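Local coordinates for glutamate--LysW ligase ArgX (Sulfolobus tokodaii, PDB 3VPB), which probably catalyses the ATP-dependent attachment of glutamate, through its amino group, to the gamma-carboxyl group of the C-terminal glutamate of the carrier protein LysW in arginine biosynthesis, at residues M1-L5 and I276-K282; P39-G45 and V66-V72; Y47-I52 and V72-N76; K87-Y91 and A163-Q167; I180-E184 and S227-F233. All blocks are in the same frame, centred on the assembly; numbering follows the deposited sequence.

Contact 1 (M1-L5 and I276-K282); sequences MRVVL and IKENYSK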
# COMPACT_ATOMS: atom_id res chain seq x y z
N MET B 1 37.13 -22.57 -9.22
CA MET B 1 35.85 -21.81 -9.36
C MET B 1 35.24 -21.63 -7.98
O MET B 1 35.32 -22.52 -7.12
CB MET B 1 34.90 -22.56 -10.30
CG MET B 1 33.72 -21.77 -10.82
SD MET B 1 32.68 -22.72 -11.96
CE MET B 1 32.47 -24.27 -11.12
N ARG B 2 34.71 -20.44 -7.75
CA ARG B 2 34.04 -20.10 -6.50
C ARG B 2 32.68 -19.58 -6.88
O ARG B 2 32.57 -18.60 -7.62
CB ARG B 2 34.83 -19.04 -5.72
CG ARG B 2 35.54 -19.60 -4.53
CD ARG B 2 35.00 -19.00 -3.22
NE ARG B 2 35.90 -17.94 -2.77
CZ ARG B 2 35.81 -17.28 -1.62
NH1 ARG B 2 34.81 -17.52 -0.75
NH2 ARG B 2 36.72 -16.35 -1.34
N VAL B 3 31.65 -20.22 -6.35
CA VAL B 3 30.28 -19.90 -6.66
C VAL B 3 29.64 -19.29 -5.43
O VAL B 3 29.93 -19.70 -4.31
CB VAL B 3 29.49 -21.19 -7.05
CG1 VAL B 3 27.98 -20.90 -7.21
CG2 VAL B 3 30.07 -21.80 -8.33
N VAL B 4 28.79 -18.29 -5.63
CA VAL B 4 27.94 -17.84 -4.53
C VAL B 4 26.49 -18.10 -4.86
O VAL B 4 26.04 -17.82 -5.97
CB VAL B 4 28.21 -16.34 -4.12
CG1 VAL B 4 27.91 -15.38 -5.23
CG2 VAL B 4 27.40 -15.98 -2.83
N LEU B 5 25.75 -18.65 -3.90
CA LEU B 5 24.34 -18.93 -4.07
C LEU B 5 23.61 -17.85 -3.26
O LEU B 5 23.80 -17.76 -2.08
CB LEU B 5 24.02 -20.34 -3.54
CG LEU B 5 22.57 -20.88 -3.50
CD1 LEU B 5 21.98 -20.91 -4.93
CD2 LEU B 5 22.53 -22.30 -2.88
N ILE B 276 27.31 -25.01 -15.29
CA ILE B 276 28.20 -23.99 -14.70
C ILE B 276 29.65 -24.45 -14.74
O ILE B 276 30.53 -23.70 -15.16
CB ILE B 276 27.74 -23.64 -13.26
CG1 ILE B 276 26.44 -22.84 -13.34
CG2 ILE B 276 28.78 -22.82 -12.48
CD1 ILE B 276 25.67 -22.90 -11.99
N LYS B 277 29.89 -25.69 -14.35
CA LYS B 277 31.25 -26.27 -14.40
C LYS B 277 31.79 -26.32 -15.83
O LYS B 277 32.97 -26.05 -16.07
CB LYS B 277 31.25 -27.66 -13.78
CG LYS B 277 31.09 -27.65 -12.27
CD LYS B 277 31.09 -29.07 -11.70
CE LYS B 277 32.37 -29.83 -12.05
NZ LYS B 277 32.59 -30.97 -11.11
N GLU B 278 30.92 -26.69 -16.76
CA GLU B 278 31.26 -26.79 -18.20
C GLU B 278 31.71 -25.45 -18.75
O GLU B 278 32.70 -25.37 -19.49
CB GLU B 278 30.02 -27.26 -18.97
CG GLU B 278 30.11 -27.19 -20.48
CD GLU B 278 30.87 -28.36 -21.05
OE1 GLU B 278 31.25 -28.30 -22.24
OE2 GLU B 278 31.08 -29.34 -20.31
N ASN B 279 31.02 -24.38 -18.35
CA ASN B 279 31.21 -23.10 -19.03
C ASN B 279 32.01 -22.04 -18.27
O ASN B 279 32.45 -21.06 -18.87
CB ASN B 279 29.84 -22.54 -19.44
CG ASN B 279 29.20 -23.32 -20.57
OD1 ASN B 279 29.51 -23.09 -21.74
ND2 ASN B 279 28.32 -24.25 -20.23
N TYR B 280 32.18 -22.23 -16.95
CA TYR B 280 32.76 -21.20 -16.07
C TYR B 280 33.90 -21.69 -15.17
O TYR B 280 34.32 -20.96 -14.26
CB TYR B 280 31.65 -20.49 -15.23
CG TYR B 280 30.60 -19.85 -16.12
CD1 TYR B 280 30.88 -18.66 -16.80
CD2 TYR B 280 29.36 -20.46 -16.33
CE1 TYR B 280 29.96 -18.08 -17.65
CE2 TYR B 280 28.43 -19.90 -17.18
CZ TYR B 280 28.73 -18.70 -17.84
OH TYR B 280 27.85 -18.12 -18.70
N SER B 281 34.39 -22.91 -15.39
CA SER B 281 35.49 -23.42 -14.57
C SER B 281 36.71 -22.54 -14.70
O SER B 281 37.01 -22.02 -15.78
CB SER B 281 35.86 -24.86 -14.93
OG SER B 281 34.91 -25.79 -14.45
N LYS B 282 37.39 -22.37 -13.57
CA LYS B 282 38.60 -21.58 -13.42
C LYS B 282 39.40 -22.25 -12.30
O LYS B 282 38.85 -23.06 -11.54
CB LYS B 282 38.25 -20.15 -13.01
CG LYS B 282 39.40 -19.17 -13.06
CD LYS B 282 38.96 -17.80 -12.54
CE LYS B 282 40.10 -16.79 -12.57
NZ LYS B 282 40.48 -16.40 -13.98
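The two chain termini meet here, where the first strand of the Rossmann-like preATP-grasp domain lies beside the last helix of the protein, 268-280. M1 makes most of the contact. At its backbone, M1 N donates to K282 O at 2.9 Å and so brings the termini together. Its extended side chain (chi1 and chi2 both t) reaches across to the end of the helix: SD lies 3.9 Å from I276 CG2 and 4.1 Å from Y280 CB, and CE sits 3.8 Å from K277 CG. The same sulfur approaches the backbone, 3.3 Å from Y280 O. Y280 sends its hydroxyl to E232 and stacks on H73, while S281 OG bonds back to K277 O at 2.5 Å. R2 takes no part in the contact; its guanidinium forms a salt bridge with D29. V3 points toward the helix, and whereas V4 and L5 pack among the neighbouring strands and helix 12-23, V3 CG2 comes within 4.5 Å of I276 CG2.

Contact 2 (P39-G45 and V66-V72); sequences PFNKALG and VLEAAGV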
# COMPACT_ATOMS: atom_id res chain seq x y z
N PRO B 39 27.92 -4.55 -0.86
CA PRO B 39 28.52 -3.26 -1.22
C PRO B 39 28.88 -3.17 -2.70
O PRO B 39 29.18 -4.21 -3.31
CB PRO B 39 29.79 -3.21 -0.38
CG PRO B 39 30.17 -4.64 -0.18
CD PRO B 39 28.93 -5.50 -0.35
N PHE B 40 28.80 -1.96 -3.26
CA PHE B 40 29.25 -1.69 -4.61
C PHE B 40 30.74 -1.48 -4.51
O PHE B 40 31.22 -0.33 -4.36
CB PHE B 40 28.62 -0.42 -5.18
CG PHE B 40 27.37 -0.66 -5.95
CD1 PHE B 40 26.15 -0.22 -5.48
CD2 PHE B 40 27.40 -1.34 -7.17
CE1 PHE B 40 24.99 -0.42 -6.22
CE2 PHE B 40 26.24 -1.55 -7.89
CZ PHE B 40 25.04 -1.10 -7.41
N ASN B 41 31.47 -2.58 -4.54
CA ASN B 41 32.92 -2.52 -4.63
C ASN B 41 33.49 -3.82 -5.17
O ASN B 41 32.75 -4.69 -5.64
CB ASN B 41 33.54 -2.14 -3.28
CG ASN B 41 33.34 -3.19 -2.22
OD1 ASN B 41 32.98 -4.33 -2.51
ND2 ASN B 41 33.59 -2.81 -0.97
N LYS B 42 34.80 -3.96 -5.11
CA LYS B 42 35.44 -5.09 -5.75
C LYS B 42 35.46 -6.37 -4.88
O LYS B 42 35.87 -7.42 -5.36
CB LYS B 42 36.82 -4.68 -6.30
CG LYS B 42 36.70 -3.55 -7.35
CD LYS B 42 38.05 -3.09 -7.94
CE LYS B 42 38.70 -1.98 -7.09
NZ LYS B 42 39.37 -2.54 -5.87
N ALA B 43 34.97 -6.29 -3.64
CA ALA B 43 35.01 -7.42 -2.68
C ALA B 43 34.34 -8.71 -3.18
O ALA B 43 34.88 -9.81 -2.99
CB ALA B 43 34.42 -7.01 -1.32
N LEU B 44 33.18 -8.58 -3.82
CA LEU B 44 32.42 -9.76 -4.25
C LEU B 44 33.00 -10.41 -5.50
O LEU B 44 32.58 -11.50 -5.87
CB LEU B 44 30.93 -9.45 -4.42
CG LEU B 44 30.11 -9.19 -3.15
CD1 LEU B 44 28.81 -8.47 -3.53
CD2 LEU B 44 29.80 -10.48 -2.39
N GLY B 45 33.99 -9.73 -6.11
CA GLY B 45 34.73 -10.28 -7.24
C GLY B 45 35.53 -11.52 -6.89
O GLY B 45 36.17 -12.13 -7.76
N VAL B 66 24.33 -5.74 -8.26
CA VAL B 66 25.49 -5.45 -7.41
C VAL B 66 26.64 -6.42 -7.67
O VAL B 66 27.78 -6.00 -7.78
CB VAL B 66 25.15 -5.43 -5.92
CG1 VAL B 66 26.44 -5.11 -5.06
CG2 VAL B 66 24.05 -4.37 -5.64
N LEU B 67 26.33 -7.71 -7.85
CA LEU B 67 27.36 -8.73 -8.16
C LEU B 67 28.01 -8.50 -9.53
O LEU B 67 29.24 -8.61 -9.69
CB LEU B 67 26.75 -10.15 -8.07
CG LEU B 67 26.51 -10.57 -6.60
CD1 LEU B 67 25.40 -11.61 -6.56
CD2 LEU B 67 27.81 -11.15 -5.96
N GLU B 68 27.20 -8.15 -10.52
CA GLU B 68 27.72 -7.78 -11.85
C GLU B 68 28.68 -6.60 -11.82
O GLU B 68 29.64 -6.55 -12.58
CB GLU B 68 26.56 -7.43 -12.79
CG GLU B 68 25.71 -8.63 -13.10
CD GLU B 68 24.47 -8.28 -13.93
OE1 GLU B 68 23.96 -9.20 -14.59
OE2 GLU B 68 24.04 -7.09 -13.96
N ALA B 69 28.39 -5.64 -10.95
CA ALA B 69 29.23 -4.46 -10.82
C ALA B 69 30.61 -4.85 -10.28
O ALA B 69 31.60 -4.17 -10.57
CB ALA B 69 28.55 -3.45 -9.91
N ALA B 70 30.67 -5.95 -9.54
CA ALA B 70 31.96 -6.48 -9.05
C ALA B 70 32.64 -7.41 -10.06
O ALA B 70 33.70 -7.97 -9.76
CB ALA B 70 31.78 -7.19 -7.72
N GLY B 71 32.03 -7.57 -11.23
CA GLY B 71 32.55 -8.45 -12.31
C GLY B 71 32.22 -9.92 -12.15
O GLY B 71 32.87 -10.77 -12.77
N VAL B 72 31.21 -10.24 -11.31
CA VAL B 72 30.79 -11.64 -11.09
C VAL B 72 29.79 -11.94 -12.20
O VAL B 72 28.95 -11.11 -12.52
CB VAL B 72 30.10 -11.85 -9.69
CG1 VAL B 72 29.66 -13.33 -9.49
CG2 VAL B 72 31.01 -11.42 -8.54
O HOH W 1 29.68 -4.82 -5.99
O HOH W 2 36.19 -7.31 -8.80
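Helix 57-69 ends against the loop that leads into strand 49-52, and V66 opens the contact. Its CG2 lies over the face of the F40 ring in a CH-pi contact, 4.2 Å from the ring centroid, while CG1 is 3.4 Å from P39 O. One water lies 2.9 Å from V66 O and 2.8 Å from P39 O, bridging the two backbones. L67 CD2 touches L44 CD1 at 3.8 Å, and near the end of the helix A69 CB meets the edge of the F40 ring, 3.6 Å from CE2. A70 CB packs 4.1 Å from L44 CB and 3.4 Å from N41 O. G71, with positive phi, ends the helix in a Schellman motif, and V72 then places CG2 3.1 Å from L44 O. Within the loop, an Asx turn (A43 N to N41 OD1, 3.0 Å) shapes the chain before L44. F40 and V66 also pack on I106 of the second subunit, and P39 continues a beta ladder into it. With no direct hydrogen bond between the two segments, the contact rests on apolar packing and bridging water, so close side-chain fit rather than polar pairing joins the loop to the helix end.

Contact 3 (Y47-I52 and V72-N76); sequences YDVAII and VHTIN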
# COMPACT_ATOMS: atom_id res chain seq x y z
N TYR B 47 34.04 -14.12 -6.16
CA TYR B 47 33.21 -15.16 -6.79
C TYR B 47 33.27 -15.07 -8.30
O TYR B 47 33.27 -13.99 -8.88
CB TYR B 47 31.76 -15.10 -6.32
CG TYR B 47 31.62 -15.16 -4.82
CD1 TYR B 47 31.92 -16.33 -4.13
CD2 TYR B 47 31.20 -14.05 -4.10
CE1 TYR B 47 31.80 -16.39 -2.75
CE2 TYR B 47 31.07 -14.10 -2.70
CZ TYR B 47 31.40 -15.28 -2.04
OH TYR B 47 31.26 -15.34 -0.67
N ASP B 48 33.36 -16.24 -8.92
CA ASP B 48 33.36 -16.34 -10.37
C ASP B 48 31.93 -16.33 -10.92
O ASP B 48 31.66 -15.69 -11.96
CB ASP B 48 34.12 -17.60 -10.74
CG ASP B 48 35.56 -17.56 -10.18
OD1 ASP B 48 36.32 -16.65 -10.58
OD2 ASP B 48 35.89 -18.36 -9.29
N VAL B 49 31.02 -17.00 -10.21
CA VAL B 49 29.65 -17.15 -10.69
C VAL B 49 28.71 -16.98 -9.49
O VAL B 49 29.02 -17.46 -8.42
CB VAL B 49 29.40 -18.55 -11.31
CG1 VAL B 49 27.92 -18.73 -11.66
CG2 VAL B 49 30.26 -18.76 -12.55
N ALA B 50 27.59 -16.31 -9.73
CA ALA B 50 26.52 -16.18 -8.71
C ALA B 50 25.23 -16.82 -9.24
O ALA B 50 24.84 -16.57 -10.38
CB ALA B 50 26.29 -14.71 -8.39
N ILE B 51 24.59 -17.65 -8.42
CA ILE B 51 23.33 -18.30 -8.85
C ILE B 51 22.28 -17.52 -8.10
O ILE B 51 22.30 -17.48 -6.88
CB ILE B 51 23.30 -19.78 -8.45
CG1 ILE B 51 24.47 -20.53 -9.09
CG2 ILE B 51 21.92 -20.44 -8.81
CD1 ILE B 51 24.49 -22.03 -8.68
N ILE B 52 21.41 -16.84 -8.84
CA ILE B 52 20.55 -15.82 -8.23
C ILE B 52 19.21 -16.49 -7.94
O ILE B 52 18.44 -16.75 -8.85
CB ILE B 52 20.33 -14.59 -9.19
CG1 ILE B 52 21.68 -13.90 -9.57
CG2 ILE B 52 19.34 -13.60 -8.54
CD1 ILE B 52 22.52 -13.38 -8.35
N VAL B 72 31.21 -10.24 -11.31
CA VAL B 72 30.79 -11.64 -11.09
C VAL B 72 29.79 -11.94 -12.20
O VAL B 72 28.95 -11.11 -12.52
CB VAL B 72 30.10 -11.85 -9.69
CG1 VAL B 72 29.66 -13.33 -9.49
CG2 VAL B 72 31.01 -11.42 -8.54
N HIS B 73 29.90 -13.11 -12.82
CA HIS B 73 28.91 -13.52 -13.78
C HIS B 73 27.68 -14.06 -13.06
O HIS B 73 27.79 -15.01 -12.30
CB HIS B 73 29.43 -14.61 -14.71
CG HIS B 73 28.43 -15.00 -15.75
ND1 HIS B 73 28.20 -14.23 -16.86
CD2 HIS B 73 27.56 -16.03 -15.80
CE1 HIS B 73 27.23 -14.78 -17.58
NE2 HIS B 73 26.83 -15.87 -16.96
N THR B 74 26.53 -13.46 -13.30
CA THR B 74 25.34 -13.87 -12.56
C THR B 74 24.41 -14.67 -13.46
O THR B 74 24.30 -14.41 -14.67
CB THR B 74 24.58 -12.68 -11.97
OG1 THR B 74 24.13 -11.83 -13.04
CG2 THR B 74 25.47 -11.90 -11.03
N ILE B 75 23.75 -15.65 -12.84
CA ILE B 75 22.79 -16.50 -13.54
C ILE B 75 21.51 -16.47 -12.71
O ILE B 75 21.52 -17.02 -11.62
CB ILE B 75 23.32 -17.98 -13.59
CG1 ILE B 75 24.65 -18.08 -14.40
CG2 ILE B 75 22.24 -18.97 -14.12
CD1 ILE B 75 25.31 -19.47 -14.23
N ASN B 76 20.44 -15.83 -13.20
CA ASN B 76 20.44 -15.02 -14.42
C ASN B 76 21.01 -13.61 -14.25
O ASN B 76 21.18 -13.13 -13.13
CB ASN B 76 19.00 -14.92 -14.99
CG ASN B 76 18.49 -16.27 -15.43
OD1 ASN B 76 19.09 -16.91 -16.27
ND2 ASN B 76 17.41 -16.73 -14.82
O HOH W 3 18.08 -16.07 -11.62
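Four backbone hydrogen bonds join these segments as parallel strands: H73 N to D48 O (3.2 Å), A50 N to H73 O (2.9 Å), I75 N to A50 O (2.8 Å) and I52 N to I75 O (2.8 Å). D48, A50 and I52 bond alternately to H73 and I75, while V49, A50 and I51 lie beside H73, T74 and I75. CA-H...O contacts reinforce the ladder, the shortest from V49 CA to H73 O at 3.3 Å. Past the last bond, a water links I52 O and N76 N, each at 2.9 Å, where a cis peptide precedes N76. On the sheet face that carries V49, I51, H73 and I75, V49 CG1 meets I75 CD1 at 3.7 Å. On the other face A50 CB lies 3.8 Å from V72 CG1 and 3.9 Å from T74 CG2, and I52 CG1 is 4.0 Å from T74 CB. The strands cross at -24°. They are the two strands of a beta-alpha-beta unit whose connecting helix, 57-69, covers the A50 and T74 face through L67; the opposite face packs on helix 268-280, where I276 meets I51 and I75, and strand 2-7 flanks strand 49-52 on its other edge.

Contact 4 (K87-Y91 and A163-Q167); sequences KILTY and AHIVQ. With ADP (adenosine-5'-diphosphate), chain L.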
# COMPACT_ATOMS: atom_id res chain seq x y z
N LYS B 87 6.13 -8.94 -17.61
CA LYS B 87 5.41 -9.53 -18.73
C LYS B 87 5.27 -8.60 -19.93
O LYS B 87 5.35 -9.07 -21.06
CB LYS B 87 4.04 -10.05 -18.31
CG LYS B 87 4.14 -11.25 -17.37
CD LYS B 87 2.79 -11.93 -17.21
CE LYS B 87 2.91 -13.20 -16.35
NZ LYS B 87 3.15 -12.81 -14.92
N ILE B 88 5.14 -7.29 -19.70
CA ILE B 88 5.04 -6.34 -20.84
C ILE B 88 6.36 -6.26 -21.59
O ILE B 88 6.37 -6.27 -22.83
CB ILE B 88 4.52 -4.94 -20.40
CG1 ILE B 88 3.07 -5.05 -19.91
CG2 ILE B 88 4.69 -3.88 -21.55
CD1 ILE B 88 2.56 -3.83 -19.15
N LEU B 89 7.47 -6.20 -20.85
CA LEU B 89 8.80 -6.16 -21.48
C LEU B 89 9.09 -7.46 -22.25
O LEU B 89 9.69 -7.43 -23.34
CB LEU B 89 9.88 -5.88 -20.43
CG LEU B 89 9.70 -4.58 -19.64
CD1 LEU B 89 10.94 -4.40 -18.84
CD2 LEU B 89 9.43 -3.37 -20.56
N THR B 90 8.68 -8.58 -21.66
CA THR B 90 8.81 -9.89 -22.31
C THR B 90 8.00 -9.93 -23.60
O THR B 90 8.51 -10.29 -24.66
CB THR B 90 8.36 -11.03 -21.37
OG1 THR B 90 9.28 -11.13 -20.28
CG2 THR B 90 8.32 -12.37 -22.10
N TYR B 91 6.72 -9.56 -23.51
CA TYR B 91 5.85 -9.58 -24.72
C TYR B 91 6.42 -8.65 -25.78
O TYR B 91 6.40 -8.98 -26.97
CB TYR B 91 4.41 -9.18 -24.39
CG TYR B 91 3.60 -10.22 -23.64
CD1 TYR B 91 2.70 -9.82 -22.64
CD2 TYR B 91 3.70 -11.58 -23.92
CE1 TYR B 91 1.94 -10.74 -21.94
CE2 TYR B 91 2.95 -12.53 -23.23
CZ TYR B 91 2.06 -12.10 -22.24
OH TYR B 91 1.31 -13.01 -21.58
N ALA B 163 -0.92 -1.41 -14.11
CA ALA B 163 -0.86 -1.59 -15.54
C ALA B 163 -1.62 -2.88 -15.87
O ALA B 163 -1.39 -3.90 -15.23
CB ALA B 163 0.58 -1.69 -16.00
N HIS B 164 -2.51 -2.84 -16.84
CA HIS B 164 -3.32 -4.00 -17.18
C HIS B 164 -2.85 -4.60 -18.49
O HIS B 164 -2.85 -3.90 -19.51
CB HIS B 164 -4.77 -3.61 -17.40
CG HIS B 164 -5.44 -3.00 -16.20
ND1 HIS B 164 -6.47 -3.63 -15.54
CD2 HIS B 164 -5.30 -1.79 -15.61
CE1 HIS B 164 -6.91 -2.85 -14.56
NE2 HIS B 164 -6.20 -1.73 -14.58
N ILE B 165 -2.57 -5.90 -18.47
CA ILE B 165 -2.39 -6.67 -19.71
C ILE B 165 -3.72 -7.37 -19.99
O ILE B 165 -4.09 -8.28 -19.27
CB ILE B 165 -1.28 -7.71 -19.61
CG1 ILE B 165 0.03 -7.06 -19.12
CG2 ILE B 165 -1.07 -8.39 -20.98
CD1 ILE B 165 1.17 -8.09 -18.83
N VAL B 166 -4.42 -6.90 -21.01
CA VAL B 166 -5.75 -7.39 -21.32
C VAL B 166 -5.62 -8.29 -22.54
O VAL B 166 -5.28 -7.80 -23.61
CB VAL B 166 -6.68 -6.21 -21.66
CG1 VAL B 166 -8.07 -6.70 -22.07
CG2 VAL B 166 -6.74 -5.21 -20.46
N GLN B 167 -5.92 -9.58 -22.40
CA GLN B 167 -5.62 -10.47 -23.52
C GLN B 167 -6.65 -11.55 -23.75
O GLN B 167 -7.52 -11.81 -22.92
CB GLN B 167 -4.21 -11.08 -23.38
CG GLN B 167 -3.80 -11.46 -22.00
CD GLN B 167 -2.50 -12.27 -21.89
OE1 GLN B 167 -2.50 -13.28 -21.21
NE2 GLN B 167 -1.39 -11.81 -22.52
PB ADP L . 2.17 -16.04 -13.45
O1B ADP L . 3.47 -15.37 -13.67
O2B ADP L . 2.20 -17.56 -13.46
O3B ADP L . 1.35 -15.51 -12.31
PA ADP L . 0.78 -16.44 -15.97
O1A ADP L . 0.56 -15.40 -17.06
O2A ADP L . 1.66 -17.66 -16.17
O3A ADP L . 1.27 -15.58 -14.70
O5' ADP L . -0.68 -16.93 -15.54
C5' ADP L . -0.93 -17.94 -14.56
C4' ADP L . -1.92 -18.95 -15.10
O4' ADP L . -3.09 -18.26 -15.55
C3' ADP L . -1.36 -19.66 -16.34
O3' ADP L . -0.65 -20.85 -15.97
C2' ADP L . -2.61 -19.99 -17.12
O2' ADP L . -3.22 -21.18 -16.61
C1' ADP L . -3.51 -18.83 -16.79
N9 ADP L . -3.42 -17.79 -17.83
C8 ADP L . -2.70 -16.64 -17.80
N7 ADP L . -2.94 -15.94 -18.92
C5 ADP L . -3.82 -16.64 -19.66
C6 ADP L . -4.47 -16.48 -20.97
N6 ADP L . -4.25 -15.37 -21.70
N1 ADP L . -5.37 -17.43 -21.37
C2 ADP L . -5.63 -18.53 -20.64
N3 ADP L . -5.02 -18.74 -19.45
C4 ADP L . -4.13 -17.84 -18.94
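The one hydrogen bond between the segments runs from Q167 NE2 to Y91 OH, 3.1 Å. The other side-chain atom of that amide works on the nucleotide: Q167 OE1 accepts from N6 of ADP at 2.8 Å, as it does from K127. K87 binds the diphosphate, its NZ donating to O1B of ADP at 2.9 Å and more weakly to O3A at 3.4 Å. Both elements, helix 87-96 and strand 164-168, belong to the ATP-grasp domain and contribute to its nucleotide site, K87 at the phosphates and Q167 at the adenine, alongside residues such as K127, D176 and N202. Apolar packing fills the space between helix and strand. I165 is the hub: its CD1 lies 3.5 Å from K87 CB, its CG1 3.7 Å from I88 CG1 and its CG2 3.9 Å from Y91 CE1. I88 CD1 also reaches A163 CB at 4.3 Å. I88 and Y91 also pack on Y62 and F40 of the second subunit.

Contact 5 (I180-E184 and S227-F233); sequences IAIGE and SIVHGEF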
# COMPACT_ATOMS: atom_id res chain seq x y z
N ILE B 180 11.77 -25.79 -19.30
CA ILE B 180 12.95 -25.20 -18.69
C ILE B 180 14.06 -25.28 -19.72
O ILE B 180 14.17 -26.28 -20.44
CB ILE B 180 13.37 -25.94 -17.41
CG1 ILE B 180 12.35 -25.68 -16.29
CG2 ILE B 180 14.79 -25.46 -16.94
CD1 ILE B 180 12.68 -26.27 -14.91
N ALA B 181 14.85 -24.22 -19.81
CA ALA B 181 16.01 -24.18 -20.69
C ALA B 181 17.24 -23.78 -19.87
O ALA B 181 17.15 -22.93 -18.96
CB ALA B 181 15.79 -23.19 -21.82
N ILE B 182 18.36 -24.42 -20.16
CA ILE B 182 19.63 -24.10 -19.55
C ILE B 182 20.61 -23.84 -20.69
O ILE B 182 20.72 -24.67 -21.60
CB ILE B 182 20.14 -25.25 -18.63
CG1 ILE B 182 19.23 -25.41 -17.41
CG2 ILE B 182 21.56 -25.01 -18.18
CD1 ILE B 182 19.65 -26.58 -16.51
N GLY B 183 21.28 -22.69 -20.65
CA GLY B 183 22.22 -22.29 -21.71
C GLY B 183 21.55 -22.13 -23.06
O GLY B 183 22.18 -22.38 -24.10
N GLU B 184 20.28 -21.73 -23.06
CA GLU B 184 19.45 -21.58 -24.29
C GLU B 184 19.19 -22.89 -25.05
O GLU B 184 18.86 -22.87 -26.24
CB GLU B 184 19.94 -20.44 -25.22
CG GLU B 184 20.19 -19.13 -24.48
CD GLU B 184 20.61 -17.97 -25.36
OE1 GLU B 184 20.69 -18.12 -26.60
OE2 GLU B 184 20.89 -16.89 -24.80
N SER B 227 16.19 -17.59 -26.67
CA SER B 227 17.29 -16.95 -27.35
C SER B 227 17.04 -15.46 -27.51
O SER B 227 17.97 -14.67 -27.46
CB SER B 227 17.54 -17.58 -28.71
OG SER B 227 17.94 -18.93 -28.56
N ILE B 228 15.78 -15.09 -27.71
CA ILE B 228 15.42 -13.67 -27.82
C ILE B 228 15.74 -12.93 -26.52
O ILE B 228 16.27 -11.81 -26.55
CB ILE B 228 13.93 -13.50 -28.21
CG1 ILE B 228 13.74 -13.85 -29.69
CG2 ILE B 228 13.45 -12.06 -27.98
CD1 ILE B 228 12.29 -14.23 -30.00
N VAL B 229 15.43 -13.55 -25.39
CA VAL B 229 15.58 -12.87 -24.10
C VAL B 229 16.94 -13.13 -23.44
O VAL B 229 17.29 -12.47 -22.47
CB VAL B 229 14.44 -13.22 -23.10
CG1 VAL B 229 13.07 -12.90 -23.69
CG2 VAL B 229 14.53 -14.67 -22.67
N HIS B 230 17.69 -14.09 -23.98
CA HIS B 230 19.04 -14.44 -23.51
C HIS B 230 19.16 -15.02 -22.09
O HIS B 230 20.17 -14.81 -21.42
CB HIS B 230 20.02 -13.29 -23.73
CG HIS B 230 20.23 -12.95 -25.17
ND1 HIS B 230 19.73 -11.80 -25.75
CD2 HIS B 230 20.86 -13.63 -26.16
CE1 HIS B 230 20.04 -11.78 -27.03
NE2 HIS B 230 20.74 -12.87 -27.31
N GLY B 231 18.15 -15.74 -21.62
CA GLY B 231 18.24 -16.36 -20.29
C GLY B 231 19.15 -17.58 -20.27
O GLY B 231 19.11 -18.39 -21.19
N GLU B 232 19.96 -17.71 -19.24
CA GLU B 232 20.79 -18.91 -19.04
C GLU B 232 20.11 -20.04 -18.29
O GLU B 232 20.46 -21.20 -18.48
CB GLU B 232 22.10 -18.55 -18.32
CG GLU B 232 23.25 -18.40 -19.30
CD GLU B 232 24.58 -18.23 -18.60
OE1 GLU B 232 24.72 -17.27 -17.83
OE2 GLU B 232 25.47 -19.07 -18.85
N PHE B 233 19.17 -19.70 -17.40
CA PHE B 233 18.44 -20.74 -16.68
C PHE B 233 17.05 -20.18 -16.44
O PHE B 233 16.84 -19.42 -15.50
CB PHE B 233 19.14 -21.12 -15.35
CG PHE B 233 18.36 -22.07 -14.47
CD1 PHE B 233 17.68 -23.17 -15.00
CD2 PHE B 233 18.34 -21.89 -13.09
CE1 PHE B 233 16.99 -24.05 -14.18
CE2 PHE B 233 17.66 -22.76 -12.26
CZ PHE B 233 16.97 -23.84 -12.79
O HOH W 4 18.37 -21.03 -21.07
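F233 lays its ring alongside the strand residues I180 and I182, with CE1 3.8 Å from I180 CG2 at the ring edge and CD1 3.6 Å from I182 CG1. Backbone pairing accompanies it: I182 and F233 form an antiparallel non-hydrogen-bonded pair, with CA-H...O contacts from I182 CA to E232 O (3.2 Å) and from F233 CA to A181 O (3.4 Å). Next to this pair G183 N donates to E232 O at 2.8 Å. G183 takes positive phi, as does E184, making the tight turn of the hairpin. A water then joins E184 N (2.8 Å) to G231 O (2.7 Å), while the carboxylate of E184 lies by the helix end, OE2 3.3 Å from H230 CA. H230, with positive phi, is where the chain leaves helix 216-229. E232 turns its carboxylate to Y275, Y280 and H73. The arrangement is a type I' beta-hairpin turn between strands 175-182 and 185-193, packed against the connection from helix 216-229 to strand 233-241 of the ATP-grasp sheet; I180 lies near F260, which lines the pocket of the bound glutamate.

Contacts 2 and 3 lie in the preATP-grasp domain, contacts 4 and 5 in the ATP-grasp domain; contact 1 ties the first strand to the C-terminal helix 268-280. Contact 3 is the hub of the first three, its centre about 8 Å from that of contact 1 and 10 Å from that of contact 2, with which it shares V72. Along the chain, contact 1 encloses all the others; contacts 2 and 3 cross, and both close before contact 4 and then contact 5. E232 of contact 5, meeting Y280 and H73, and N76 of contact 3, meeting F233, join the N-terminal sheet to the ATP-grasp sheet. Contact 4, centred about 35 Å from contact 1, helps bind the nucleotide and, like contact 2, touches a second subunit.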